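Local coordinates for protein terminal uridylyltransferase 1 (PDB 5HZD) that adds uridines from UTP to the 3' ends of guide RNA, ribosomal RNA and some mRNAs during mitochondrial RNA editing in Trypanosoma brucei, at residues 320-324 against 325-329; 341-344 against 345-348; 400-403 against 404-408; 491-494 against 495-499. All coordinates share one frame; numbering follows the deposited sequence. Where two conformers were deposited one is given.

Each contact joins consecutive residues, so none closes a long loop, and along the chain the four follow in series without nesting or crossing. Contact 1 is the turn that leaves helix 310-324, and the chain then enters helix 336-349, where contact 2 is a buried turn whose centre is about 17 Å away. Contact 3 lies on helix 385-409, about 11 Å from contact 2 between centres, and contact 4 near the end of helix 481-497 touches contact 3, their centres about 9 Å apart. Trp320 touches both Phe403 and Leu491, linking contact 1 to contacts 3 and 4, while contact 2 reaches contact 4 indirectly, by way of contact 3.

Contact 1 of 4, residues 320-324 against 325-329; sequences WSKTS and GVNNS
Asn327 folds back over Ser321 and Lys322 in the glycine turn that ends helix 310-324, which includes the UTP-binding Lys322 and lies next to Lys318 and Ser336, both also found experimentally to bind UTP. Its CB lies against the serine side chain, 3.0 Å from Ser321 OG. From there CG runs anti to the backbone N (chi1 176°), which carries the amide between the serine hydroxyl and the lysine chain. ND2 donates to Ser321 OG over 3.1 Å, with the oxygen in the amide plane, and also bonds Ser336 OG, fixing the amide's rotation. Ser321 OG is held in turn by Lys318 O. On the other branch, OD1 takes a bond of 3.3 Å from Lys322 NZ, which swings over through a bend at chi4 (-66°), a weak link that may help to place this lysine. The backbone permits the fold-back at Gly325, whose positive phi turns the chain out of the helix, and Asn327 N donates to Ser321 O at 3.0 Å. Next to it, Val326 CG2 sits 3.5 Å from Ser321 CB, a tight fit, and 3.8 Å from Trp320 CH2. A water bridges Lys322 O and Asn327 O, donating to each over 2.8 Å.

Contact 2 of 4, residues 341-344 against 345-348; sequences IMWI and YYLV
Leu347 lays its forked end over one face of the Trp343 indole, an i to i+4 fit along a mostly buried stretch of helix 336-349 in the largely helical part of the catalytic module. The two methyls divide the face. CD1 makes a CH-pi contact with the five-membered ring, 3.9 Å from its centroid and 21° off the normal, whereas CD2 stands above the benzo half, 4.0 Å from Trp343 CH2. With CG anti to the backbone N (chi1 169°), the indole extends forward along the helix and lies beside the next turn, as a shelf for the leucine. Tyr346 lies obliquely against the CE3-CZ3 rim of that shelf: its CE2 meets Trp343 CZ3 at 3.9 Å on the same side as the leucine, with the ring planes inclined by 32°. Round the helix by one residue, a smaller bump is Val348, whose CG2 nestles against the turn before, 3.3 Å from Ile344 O and 4.2 Å from Ile344 CG2. The neighbours complete the shape, with Ala314 and Leu317 of helix 310-324 touching Trp343 and Tyr303 of helix 292-304 touching Ile344 and Val348. The indole's polar edge is satisfied, since Trp343 NE1 donates to Ala310 O.

Contact 3 of 4, residues 400-403 against 404-408; sequences VGFF and YFYSF
Tyr406 drives the CD2-CE2 edge of its ring into one face of the Phe402 ring, one helical turn earlier. This edge-to-face (T-shaped) pair, in the region matching the Cid1 family of poly(A) polymerases, has centroids 5.0 Å apart and planes at 71°, and is close-packed: Tyr406 CE2 is 3.4 Å from Phe402 CE2. The two rings converge because Phe402 CG is anti to the backbone N (chi1 166°), while Tyr406 CG lies beside its own N. A second shell packs against them. Phe405 CD2 sits over the centre of the Tyr406 ring, and Phe402 CD1 over the centre of the Phe403 ring, so four aromatic side chains pack in the order Phe405, Tyr406, Phe402, Phe403. The backbone has a wider pi-type turn at 405-408. Phe403 O accepts two bonds from opposite faces of its carbonyl plane, from Ser407 N at 3.0 Å and Ser407 OG at 2.9 Å. Farther out, Tyr406 OH bonds Met342 O of helix 336-349, Phe403 meets Trp320 of helix 310-324 edge-to-face, Tyr404 stacks on Trp51 of helix 51-57 and Leu495 of helix 481-497 packs on Phe403 and Tyr404, placing this part of helix 385-409 among four other helices.

Contact 4 of 4, residues 491-494 against 495-499; sequences LYRG and LLSLL. With SO4 (sulfate ion), chain E.
The last turns of helix 481-497 bring Ser497 back onto Arg493, with the serine side chain folded against the backbone. Ser497 N donates to Arg493 O at 3.0 Å, and Ser497 OG lies 2.9 Å from the same oxygen, with the hydroxyl beside its own backbone N (chi1 -68°). One step on, Leu498 N donates to Gly494 O over a longer 3.3 Å, and Leu498 CG rests 3.5 Å from that carbonyl oxygen. Leu496, two residues earlier, does likewise, placing CG 3.3 Å from Tyr492 O. These leucines belong to the helical region of the catalytic module: Leu496 packs on Ile43 and Leu47 of helix 37-47, and Leu498 on Val400 and Phe403 of helix 385-409. Arg493 leaves the helix in another direction. Its chain bends at chi3 (-39°) and turns the edge of the guanidinium to a sulfate, probably from the crystallisation liquor. Arg493 NH1 donates to sulfate O2 at 2.9 Å and lies equally close, 2.9 Å, to sulfate O1. Arg39 shares the anion through NH2, while Arg493 NH2 forms a salt bridge with Glu490 OE2, which engages the guanidinium's other terminal nitrogen.

Contact 1 of 4, residues 320-324 against 325-329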
loop_
_atom_site.group_PDB
_atom_site.type_symbol
_atom_site.label_atom_id
_atom_site.label_comp_id
_atom_site.label_asym_id
_atom_site.label_seq_id
_atom_site.Cartn_x
_atom_site.Cartn_y
_atom_site.Cartn_z
ATOM N N TRP A 320 8.872 8.254 8.554
ATOM C CA TRP A 320 9.018 8.665 9.946
ATOM C C TRP A 320 8.279 7.716 10.892
ATOM O O TRP A 320 8.776 7.339 11.973
ATOM C CB TRP A 320 8.493 10.089 10.153
ATOM C CG TRP A 320 8.207 10.359 11.596
ATOM C CD1 TRP A 320 9.130 10.666 12.562
ATOM C CD2 TRP A 320 6.949 10.265 12.259
ATOM N NE1 TRP A 320 8.509 10.793 13.777
ATOM C CE2 TRP A 320 7.173 10.538 13.632
ATOM C CE3 TRP A 320 5.651 9.963 11.834
ATOM C CZ2 TRP A 320 6.144 10.536 14.586
ATOM C CZ3 TRP A 320 4.616 9.974 12.779
ATOM C CH2 TRP A 320 4.868 10.259 14.140
ATOM N N SER A 321 7.070 7.349 10.506
ATOM C CA SER A 321 6.258 6.544 11.407
ATOM C C SER A 321 6.873 5.161 11.606
ATOM O O SER A 321 6.853 4.629 12.713
ATOM C CB SER A 321 4.814 6.497 10.923
ATOM O OG SER A 321 4.675 5.756 9.703
ATOM N N LYS A 322 7.477 4.617 10.554
ATOM C CA LYS A 322 8.129 3.309 10.679
ATOM C C LYS A 322 9.424 3.412 11.480
ATOM O O LYS A 322 9.675 2.602 12.384
ATOM C CB LYS A 322 8.375 2.699 9.302
ATOM C CG LYS A 322 7.071 2.257 8.659
ATOM C CD LYS A 322 7.276 1.356 7.479
ATOM C CE LYS A 322 5.954 0.740 7.044
ATOM N NZ LYS A 322 5.388 -0.188 8.084
ATOM N N THR A 323 10.244 4.419 11.204
ATOM C CA THR A 323 11.509 4.551 11.914
ATOM C C THR A 323 11.313 4.848 13.395
ATOM O O THR A 323 12.082 4.376 14.230
ATOM C CB THR A 323 12.455 5.612 11.304
ATOM O OG1 THR A 323 11.940 6.930 11.529
ATOM C CG2 THR A 323 12.636 5.374 9.827
ATOM N N SER A 324 10.260 5.599 13.732
ATOM C CA SER A 324 10.025 5.995 15.127
ATOM C C SER A 324 9.259 4.919 15.895
ATOM O O SER A 324 9.139 4.996 17.114
ATOM C CB SER A 324 9.226 7.296 15.184
ATOM O OG SER A 324 7.926 7.092 14.653
ATOM N N GLY A 325 8.739 3.927 15.179
ATOM C CA GLY A 325 7.978 2.847 15.797
ATOM C C GLY A 325 6.486 3.052 15.991
ATOM O O GLY A 325 5.798 2.173 16.521
ATOM N N VAL A 326 5.952 4.184 15.553
ATOM C CA VAL A 326 4.520 4.426 15.749
ATOM C C VAL A 326 3.680 3.707 14.693
ATOM O O VAL A 326 2.478 3.517 14.844
ATOM C CB VAL A 326 4.185 5.931 15.730
ATOM C CG1 VAL A 326 5.039 6.684 16.708
ATOM C CG2 VAL A 326 4.349 6.503 14.378
ATOM N N ASN A 327 4.341 3.319 13.593
ATOM C CA ASN A 327 3.724 2.530 12.526
ATOM C C ASN A 327 4.375 1.149 12.635
ATOM O O ASN A 327 5.532 0.972 12.270
ATOM C CB ASN A 327 4.031 3.182 11.175
ATOM C CG ASN A 327 3.507 2.394 9.967
ATOM O OD1 ASN A 327 3.163 1.216 10.057
ATOM N ND2 ASN A 327 3.451 3.061 8.820
ATOM N N ASN A 328 3.634 0.193 13.199
ATOM C CA ASN A 328 4.169 -1.135 13.508
ATOM C C ASN A 328 2.975 -1.992 13.917
ATOM O O ASN A 328 2.828 -2.355 15.072
ATOM C CB ASN A 328 5.170 -1.040 14.649
ATOM C CG ASN A 328 5.875 -2.345 14.900
ATOM O OD1 ASN A 328 6.044 -3.157 13.983
ATOM N ND2 ASN A 328 6.298 -2.557 16.144
ATOM N N SER A 329 2.089 -2.270 12.968
ATOM C CA SER A 329 0.828 -2.937 13.304
ATOM C C SER A 329 1.002 -4.333 13.925
ATOM O O SER A 329 0.168 -4.747 14.735
ATOM C CB SER A 329 -0.100 -3.016 12.089
ATOM O OG SER A 329 0.530 -3.727 11.023
HETATM O O HOH W 1 8.148 0.250 12.790
#

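Contact 2 of 4, residues 341-344 against 345-348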
loop_
_atom_site.group_PDB
_atom_site.type_symbol
_atom_site.label_atom_id
_atom_site.label_comp_id
_atom_site.label_asym_id
_atom_site.label_seq_id
_atom_site.Cartn_x
_atom_site.Cartn_y
_atom_site.Cartn_z
ATOM N N ILE A 341 -4.341 8.634 7.318
ATOM C CA ILE A 341 -5.560 9.258 7.807
ATOM C C ILE A 341 -5.227 10.398 8.781
ATOM O O ILE A 341 -5.872 11.457 8.732
ATOM C CB ILE A 341 -6.524 8.228 8.419
ATOM C CG1 ILE A 341 -7.030 7.311 7.297
ATOM C CG2 ILE A 341 -7.704 8.929 9.136
ATOM C CD1 ILE A 341 -7.623 5.988 7.800
ATOM N N MET A 342 -4.238 10.203 9.652
ATOM C CA MET A 342 -3.814 11.291 10.518
ATOM C C MET A 342 -3.410 12.514 9.691
ATOM O O MET A 342 -3.782 13.630 10.018
ATOM C CB MET A 342 -2.622 10.892 11.395
ATOM C CG MET A 342 -2.970 9.874 12.460
ATOM S SD MET A 342 -1.563 9.585 13.547
ATOM C CE MET A 342 -1.336 11.189 14.306
ATOM N N TRP A 343 -2.622 12.314 8.645
ATOM C CA TRP A 343 -2.150 13.432 7.844
ATOM C C TRP A 343 -3.309 14.098 7.132
ATOM O O TRP A 343 -3.445 15.324 7.152
ATOM C CB TRP A 343 -1.129 12.851 6.851
ATOM C CG TRP A 343 -0.655 13.740 5.728
ATOM C CD1 TRP A 343 -0.742 13.458 4.392
ATOM C CD2 TRP A 343 0.109 14.963 5.825
ATOM N NE1 TRP A 343 -0.122 14.457 3.654
ATOM C CE2 TRP A 343 0.413 15.375 4.514
ATOM C CE3 TRP A 343 0.532 15.757 6.896
ATOM C CZ2 TRP A 343 1.136 16.528 4.237
ATOM C CZ3 TRP A 343 1.267 16.914 6.611
ATOM C CH2 TRP A 343 1.535 17.299 5.292
ATOM N N ILE A 344 -4.172 13.311 6.515
ATOM C CA ILE A 344 -5.284 13.909 5.761
ATOM C C ILE A 344 -6.268 14.632 6.689
ATOM O O ILE A 344 -6.764 15.711 6.349
ATOM C CB ILE A 344 -6.012 12.846 4.991
ATOM C CG1 ILE A 344 -5.085 12.376 3.870
ATOM C CG2 ILE A 344 -7.283 13.411 4.383
ATOM C CD1 ILE A 344 -5.552 11.061 3.222
ATOM N N TYR A 345 -6.544 14.048 7.858
ATOM C CA TYR A 345 -7.463 14.703 8.804
ATOM C C TYR A 345 -6.917 16.067 9.191
ATOM O O TYR A 345 -7.660 17.054 9.229
ATOM C CB TYR A 345 -7.665 13.839 10.054
ATOM C CG TYR A 345 -8.483 14.495 11.130
ATOM C CD1 TYR A 345 -9.867 14.537 11.042
ATOM C CD2 TYR A 345 -7.849 15.072 12.238
ATOM C CE1 TYR A 345 -10.642 15.159 12.067
ATOM C CE2 TYR A 345 -8.597 15.669 13.249
ATOM C CZ TYR A 345 -9.977 15.711 13.146
ATOM O OH TYR A 345 -10.722 16.324 14.129
ATOM N N TYR A 346 -5.619 16.124 9.465
ATOM C CA TYR A 346 -4.961 17.412 9.726
ATOM C C TYR A 346 -5.125 18.377 8.542
ATOM O O TYR A 346 -5.476 19.559 8.728
ATOM C CB TYR A 346 -3.491 17.169 10.064
ATOM C CG TYR A 346 -2.592 18.364 9.844
ATOM C CD1 TYR A 346 -2.611 19.448 10.717
ATOM C CD2 TYR A 346 -1.724 18.385 8.773
ATOM C CE1 TYR A 346 -1.752 20.525 10.535
ATOM C CE2 TYR A 346 -0.876 19.457 8.559
ATOM C CZ TYR A 346 -0.913 20.531 9.431
ATOM O OH TYR A 346 -0.044 21.591 9.232
ATOM N N LEU A 347 -4.866 17.911 7.322
ATOM C CA LEU A 347 -5.021 18.769 6.156
ATOM C C LEU A 347 -6.436 19.300 6.033
ATOM O O LEU A 347 -6.621 20.467 5.659
ATOM C CB LEU A 347 -4.638 18.024 4.851
ATOM C CG LEU A 347 -3.174 17.566 4.761
ATOM C CD1 LEU A 347 -2.951 16.794 3.445
ATOM C CD2 LEU A 347 -2.198 18.771 4.889
ATOM N N VAL A 348 -7.441 18.464 6.307
ATOM C CA VAL A 348 -8.815 18.913 6.173
ATOM C C VAL A 348 -9.126 19.919 7.258
ATOM O O VAL A 348 -9.696 20.981 6.985
ATOM C CB VAL A 348 -9.789 17.732 6.298
ATOM C CG1 VAL A 348 -11.244 18.253 6.465
ATOM C CG2 VAL A 348 -9.665 16.800 5.104
#

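Contact 3 of 4, residues 400-403 against 404-408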
loop_
_atom_site.group_PDB
_atom_site.type_symbol
_atom_site.label_atom_id
_atom_site.label_comp_id
_atom_site.label_asym_id
_atom_site.label_seq_id
_atom_site.Cartn_x
_atom_site.Cartn_y
_atom_site.Cartn_z
ATOM N N VAL A 400 5.695 20.663 9.931
ATOM C CA VAL A 400 5.841 21.151 11.302
ATOM C C VAL A 400 4.459 21.301 11.939
ATOM O O VAL A 400 4.232 20.931 13.098
ATOM C CB VAL A 400 6.557 22.513 11.295
ATOM C CG1 VAL A 400 6.495 23.160 12.693
ATOM C CG2 VAL A 400 7.950 22.302 10.869
ATOM N N GLY A 401 3.514 21.785 11.144
ATOM C CA GLY A 401 2.168 22.003 11.616
ATOM C C GLY A 401 1.466 20.707 12.001
ATOM O O GLY A 401 0.650 20.709 12.924
ATOM N N PHE A 402 1.789 19.608 11.310
ATOM C CA PHE A 402 1.207 18.300 11.627
ATOM C C PHE A 402 1.657 17.876 13.034
ATOM O O PHE A 402 0.851 17.449 13.873
ATOM C CB PHE A 402 1.649 17.269 10.572
ATOM C CG PHE A 402 1.401 15.819 10.951
ATOM C CD1 PHE A 402 2.355 15.086 11.645
ATOM C CD2 PHE A 402 0.235 15.182 10.546
ATOM C CE1 PHE A 402 2.156 13.759 11.983
ATOM C CE2 PHE A 402 0.026 13.852 10.852
ATOM C CZ PHE A 402 0.994 13.139 11.559
ATOM N N PHE A 403 2.949 17.994 13.294
ATOM C CA PHE A 403 3.478 17.584 14.600
ATOM C C PHE A 403 2.980 18.527 15.683
ATOM O O PHE A 403 2.661 18.089 16.787
ATOM C CB PHE A 403 5.009 17.511 14.562
ATOM C CG PHE A 403 5.510 16.317 13.815
ATOM C CD1 PHE A 403 5.445 15.058 14.400
ATOM C CD2 PHE A 403 6.014 16.431 12.520
ATOM C CE1 PHE A 403 5.911 13.943 13.705
ATOM C CE2 PHE A 403 6.460 15.319 11.834
ATOM C CZ PHE A 403 6.417 14.076 12.422
ATOM N N TYR A 404 2.887 19.827 15.387
ATOM C CA TYR A 404 2.288 20.728 16.365
ATOM C C TYR A 404 0.809 20.410 16.658
ATOM O O TYR A 404 0.396 20.388 17.839
ATOM C CB TYR A 404 2.469 22.195 15.939
ATOM C CG TYR A 404 2.015 23.174 16.999
ATOM C CD1 TYR A 404 2.866 23.554 18.023
ATOM C CD2 TYR A 404 0.726 23.693 16.969
ATOM C CE1 TYR A 404 2.431 24.450 19.003
ATOM C CE2 TYR A 404 0.286 24.567 17.931
ATOM C CZ TYR A 404 1.148 24.950 18.930
ATOM O OH TYR A 404 0.699 25.829 19.893
ATOM N N PHE A 405 0.024 20.167 15.605
ATOM C CA PHE A 405 -1.402 19.856 15.744
ATOM C C PHE A 405 -1.599 18.656 16.659
ATOM O O PHE A 405 -2.418 18.701 17.595
ATOM C CB PHE A 405 -1.988 19.593 14.352
ATOM C CG PHE A 405 -3.456 19.282 14.361
ATOM C CD1 PHE A 405 -4.394 20.277 14.583
ATOM C CD2 PHE A 405 -3.901 17.989 14.154
ATOM C CE1 PHE A 405 -5.783 19.998 14.606
ATOM C CE2 PHE A 405 -5.291 17.694 14.157
ATOM C CZ PHE A 405 -6.225 18.693 14.373
ATOM N N TYR A 406 -0.829 17.596 16.433
ATOM C CA TYR A 406 -1.064 16.398 17.229
ATOM C C TYR A 406 -0.404 16.437 18.585
ATOM O O TYR A 406 -0.750 15.646 19.467
ATOM C CB TYR A 406 -0.720 15.139 16.434
ATOM C CG TYR A 406 -1.769 14.870 15.375
ATOM C CD1 TYR A 406 -3.090 14.600 15.742
ATOM C CD2 TYR A 406 -1.445 14.909 14.010
ATOM C CE1 TYR A 406 -4.071 14.358 14.783
ATOM C CE2 TYR A 406 -2.431 14.651 13.032
ATOM C CZ TYR A 406 -3.728 14.383 13.438
ATOM O OH TYR A 406 -4.705 14.140 12.505
ATOM N N SER A 407 0.543 17.350 18.771
ATOM C CA SER A 407 1.151 17.476 20.085
ATOM C C SER A 407 0.368 18.422 21.014
ATOM O O SER A 407 0.340 18.205 22.225
ATOM C CB SER A 407 2.625 17.948 19.954
ATOM O OG SER A 407 3.472 17.000 19.293
ATOM N N PHE A 408 -0.297 19.441 20.461
ATOM C CA PHE A 408 -0.910 20.501 21.292
ATOM C C PHE A 408 -2.348 20.874 20.997
ATOM O O PHE A 408 -3.030 21.424 21.863
ATOM C CB PHE A 408 -0.060 21.788 21.257
ATOM C CG PHE A 408 1.271 21.636 21.911
ATOM C CD1 PHE A 408 1.362 21.467 23.279
ATOM C CD2 PHE A 408 2.434 21.623 21.158
ATOM C CE1 PHE A 408 2.599 21.292 23.893
ATOM C CE2 PHE A 408 3.661 21.457 21.750
ATOM C CZ PHE A 408 3.754 21.292 23.126
#

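Contact 4 of 4, residues 491-494 against 495-499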
loop_
_atom_site.group_PDB
_atom_site.type_symbol
_atom_site.label_atom_id
_atom_site.label_comp_id
_atom_site.label_asym_id
_atom_site.label_seq_id
_atom_site.Cartn_x
_atom_site.Cartn_y
_atom_site.Cartn_z
ATOM N N LEU A 491 5.692 12.083 18.621
ATOM C CA LEU A 491 5.141 13.298 18.003
ATOM C C LEU A 491 5.890 14.526 18.537
ATOM O O LEU A 491 6.208 15.443 17.761
ATOM C CB LEU A 491 3.644 13.378 18.289
ATOM C CG LEU A 491 2.835 12.351 17.507
ATOM C CD1 LEU A 491 1.466 12.180 18.157
ATOM C CD2 LEU A 491 2.668 12.766 16.038
ATOM N N TYR A 492 6.212 14.553 19.835
ATOM C CA TYR A 492 6.999 15.675 20.357
ATOM C C TYR A 492 8.368 15.679 19.711
ATOM O O TYR A 492 8.889 16.749 19.390
ATOM C CB TYR A 492 7.211 15.598 21.884
ATOM C CG TYR A 492 5.983 15.734 22.721
ATOM C CD1 TYR A 492 5.163 16.848 22.609
ATOM C CD2 TYR A 492 5.670 14.766 23.669
ATOM C CE1 TYR A 492 4.026 16.981 23.401
ATOM C CE2 TYR A 492 4.536 14.879 24.464
ATOM C CZ TYR A 492 3.730 15.989 24.330
ATOM O OH TYR A 492 2.596 16.113 25.106
ATOM N N ARG A 493 8.981 14.496 19.541
ATOM C CA ARG A 493 10.317 14.400 18.989
ATOM C C ARG A 493 10.306 14.912 17.544
ATOM O O ARG A 493 11.226 15.645 17.138
ATOM C CB ARG A 493 10.824 12.963 19.059
ATOM C CG ARG A 493 12.311 12.864 18.844
ATOM C CD ARG A 493 12.857 11.462 18.664
ATOM N NE ARG A 493 12.256 10.445 19.520
ATOM C CZ ARG A 493 12.640 10.124 20.756
ATOM N NH1 ARG A 493 13.641 10.746 21.393
ATOM N NH2 ARG A 493 11.987 9.158 21.373
ATOM N N GLY A 494 9.265 14.574 16.790
ATOM C CA GLY A 494 9.178 15.054 15.416
ATOM C C GLY A 494 9.078 16.570 15.345
ATOM O O GLY A 494 9.736 17.200 14.509
ATOM N N LEU A 495 8.258 17.152 16.221
ATOM C CA LEU A 495 8.058 18.597 16.285
ATOM C C LEU A 495 9.394 19.282 16.525
ATOM O O LEU A 495 9.773 20.210 15.805
ATOM C CB LEU A 495 7.114 18.937 17.430
ATOM C CG LEU A 495 6.803 20.407 17.646
ATOM C CD1 LEU A 495 6.044 20.938 16.432
ATOM C CD2 LEU A 495 5.970 20.596 18.903
ATOM N N LEU A 496 10.112 18.815 17.537
ATOM C CA LEU A 496 11.362 19.449 17.930
ATOM C C LEU A 496 12.418 19.302 16.849
ATOM O O LEU A 496 13.251 20.205 16.670
ATOM C CB LEU A 496 11.863 18.899 19.271
ATOM C CG LEU A 496 10.902 19.165 20.426
ATOM C CD1 LEU A 496 11.303 18.396 21.705
ATOM C CD2 LEU A 496 10.796 20.645 20.703
ATOM N N SER A 497 12.410 18.182 16.138
ATOM C CA SER A 497 13.461 17.906 15.150
ATOM C C SER A 497 13.348 18.814 13.926
ATOM O O SER A 497 14.351 19.111 13.269
ATOM C CB SER A 497 13.377 16.461 14.676
ATOM O OG SER A 497 13.720 15.574 15.733
ATOM N N LEU A 498 12.137 19.240 13.603
ATOM C CA LEU A 498 11.932 20.029 12.378
ATOM C C LEU A 498 12.305 21.500 12.608
ATOM O O LEU A 498 12.348 22.308 11.665
ATOM C CB LEU A 498 10.484 19.899 11.869
ATOM C CG LEU A 498 10.123 18.524 11.315
ATOM C CD1 LEU A 498 8.594 18.376 11.167
ATOM C CD2 LEU A 498 10.799 18.257 9.994
ATOM N N LEU A 499 12.551 21.862 13.863
ATOM C CA LEU A 499 12.988 23.232 14.160
ATOM C C LEU A 499 14.491 23.351 14.156
ATOM O O LEU A 499 15.033 24.433 14.402
ATOM C CB LEU A 499 12.498 23.700 15.537
ATOM C CG LEU A 499 10.997 23.652 15.740
ATOM C CD1 LEU A 499 10.664 24.018 17.186
ATOM C CD2 LEU A 499 10.321 24.608 14.777
HETATM S S SO4 E . 16.239 13.054 21.862
HETATM O O1 SO4 E . 16.031 11.850 22.666
HETATM O O2 SO4 E . 15.130 13.231 20.913
HETATM O O3 SO4 E . 17.494 12.914 21.122
HETATM O O4 SO4 E . 16.314 14.207 22.760
#